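Local coordinates for transcriptional regulator, LacI family (Burkholderia phymatum, PDB 2RGY), which probably regulates transcription as a LacI-family DNA-binding repressor or activator, its sugar-binding-type core sensing a small-molecule effector and pairing as a dimer, at the interface of chains A and B. Coordinates in Å, arbitrary orientation; residue numbers count along the deposited sequence, not the author numbering. Chains: chain A/B, Transcriptional regulator, LacI family.

The interface of chains A and B. Residues chain A 205-206, 209, 232-235; chain B 202, 205-206, 209, 234-235.
This patch belongs to the two-fold core-to-core interface of a LacI-family regulator. One face of helix 198-210, from residue 202 to 209, meets the loop 232-235 of the other chain. LacI-family proteins usually work as dimers, so the pairing is probably the biological one. The middle of the patch is apolar. The methyl CB of A:Ala234 lies against the aliphatic stem of B:Gln209, 3.9 Å from its CG and 4.0 Å from its CB. In the symmetry twin, B:Ala234 packs on A:Gln209 in the same way. The two alanines lose the most surface here, about 70 Å² each.

The glutamine stem has CG anti to the backbone N (chi1 -166°). The chain then bends at chi2 (-78°), which carries the amide along the partner loop to the proline. There OE1 of B:Gln209 comes to 3.7 Å from CA of A:Pro235, and CB of the proline is equally near. The two side chains cross obliquely. This is packing of the amide on carbon, with no direct bond. The peptide bond between A:Ala234 and A:Pro235 is cis, which probably helps shape the turn that presents both residues.

Toward the N-terminal end of the helix, CB of B:Ala206 packs 3.6 Å from the carbonyl O of A:Tyr232. CG1 of B:Val202, anti to its backbone N, approaches the same oxygen less closely.

Polar atoms are linked through water. Water 1 lies 2.8 Å from O of A:Tyr232 and also reaches the carbonyl O of B:Val202. Water 2 lies 2.7 Å from O of B:Ala206. It is also 3.2 Å from O of A:Ala233 and from the amide OE1 of B:Gln209, long contacts that may only weakly steady the amide.

In the fold, the loop precedes strand 238-241. It and helix 198-210 lie in the lobe farther from the modelled N-termini, where the matching lobes of chains A and B meet about the two-fold axis.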
# COMPACT_ATOMS: atom_id res chain seq x y z
N LEU A 205 -6.85 -15.45 4.96
CA LEU A 205 -8.27 -15.34 4.71
C LEU A 205 -8.54 -15.71 3.25
O LEU A 205 -9.61 -16.21 2.92
CB LEU A 205 -8.76 -13.91 4.96
CG LEU A 205 -8.70 -13.42 6.41
CD1 LEU A 205 -9.28 -12.01 6.49
CD2 LEU A 205 -9.47 -14.36 7.30
N ALA A 206 -7.55 -15.46 2.40
CA ALA A 206 -7.68 -15.75 0.97
C ALA A 206 -7.72 -17.24 0.75
O ALA A 206 -8.57 -17.73 0.01
CB ALA A 206 -6.52 -15.15 0.20
N GLN A 209 -10.88 -18.97 2.20
CA GLN A 209 -12.04 -18.74 1.35
C GLN A 209 -12.01 -19.68 0.14
O GLN A 209 -13.05 -20.20 -0.28
CB GLN A 209 -12.08 -17.28 0.89
CG GLN A 209 -13.41 -16.80 0.28
CD GLN A 209 -13.60 -17.24 -1.16
OE1 GLN A 209 -12.63 -17.46 -1.89
NE2 GLN A 209 -14.86 -17.36 -1.59
N TYR A 232 -11.38 -3.50 5.68
CA TYR A 232 -12.02 -3.91 4.44
C TYR A 232 -11.67 -5.31 3.97
O TYR A 232 -11.86 -5.65 2.80
CB TYR A 232 -11.70 -2.89 3.35
CG TYR A 232 -12.13 -1.52 3.77
CD1 TYR A 232 -11.20 -0.60 4.27
CD2 TYR A 232 -13.47 -1.15 3.73
CE1 TYR A 232 -11.61 0.66 4.72
CE2 TYR A 232 -13.89 0.09 4.17
CZ TYR A 232 -12.96 0.99 4.66
OH TYR A 232 -13.38 2.23 5.06
N ALA A 233 -11.17 -6.12 4.90
CA ALA A 233 -10.85 -7.50 4.58
C ALA A 233 -12.19 -8.23 4.61
O ALA A 233 -13.19 -7.70 5.11
CB ALA A 233 -9.92 -8.09 5.64
N ALA A 234 -12.23 -9.43 4.05
CA ALA A 234 -13.46 -10.20 4.04
C ALA A 234 -13.21 -11.53 4.73
O ALA A 234 -12.61 -12.44 4.14
CB ALA A 234 -13.93 -10.44 2.61
N PRO A 235 -13.67 -11.68 5.98
CA PRO A 235 -14.41 -10.70 6.79
C PRO A 235 -13.51 -9.62 7.39
O PRO A 235 -12.28 -9.74 7.34
CB PRO A 235 -15.03 -11.57 7.87
CG PRO A 235 -13.93 -12.57 8.12
CD PRO A 235 -13.55 -12.96 6.70
N VAL B 202 -12.27 -4.19 -3.89
CA VAL B 202 -12.06 -4.98 -2.68
C VAL B 202 -13.08 -4.60 -1.62
O VAL B 202 -13.59 -5.47 -0.93
CB VAL B 202 -10.64 -4.78 -2.13
CG1 VAL B 202 -10.53 -5.42 -0.75
CG2 VAL B 202 -9.65 -5.40 -3.09
N LEU B 205 -16.29 -6.29 -2.32
CA LEU B 205 -16.23 -7.68 -1.91
C LEU B 205 -16.43 -7.76 -0.41
O LEU B 205 -16.95 -8.75 0.11
CB LEU B 205 -14.86 -8.29 -2.26
CG LEU B 205 -14.54 -8.43 -3.75
CD1 LEU B 205 -13.19 -9.11 -3.92
CD2 LEU B 205 -15.63 -9.24 -4.43
N ALA B 206 -16.02 -6.70 0.29
CA ALA B 206 -16.15 -6.65 1.74
C ALA B 206 -17.61 -6.56 2.14
O ALA B 206 -18.05 -7.28 3.02
CB ALA B 206 -15.39 -5.45 2.30
N GLN B 209 -19.66 -9.74 1.29
CA GLN B 209 -19.40 -10.81 2.24
C GLN B 209 -20.18 -10.58 3.53
O GLN B 209 -20.70 -11.52 4.13
CB GLN B 209 -17.89 -10.89 2.53
CG GLN B 209 -17.41 -12.17 3.24
CD GLN B 209 -17.69 -12.17 4.73
OE1 GLN B 209 -17.77 -11.12 5.36
NE2 GLN B 209 -17.83 -13.37 5.32
N ALA B 234 -10.50 -11.93 -1.46
CA ALA B 234 -11.34 -13.10 -1.21
C ALA B 234 -12.72 -12.84 -1.77
O ALA B 234 -13.51 -12.12 -1.16
CB ALA B 234 -11.42 -13.39 0.28
N PRO B 235 -13.04 -13.43 -2.93
CA PRO B 235 -12.21 -14.32 -3.76
C PRO B 235 -11.16 -13.57 -4.57
O PRO B 235 -11.21 -12.34 -4.66
CB PRO B 235 -13.24 -15.00 -4.65
CG PRO B 235 -14.20 -13.87 -4.91
CD PRO B 235 -14.39 -13.30 -3.51
O HOH W 1 -12.67 -7.50 0.86
O HOH W 2 -16.35 -8.24 4.96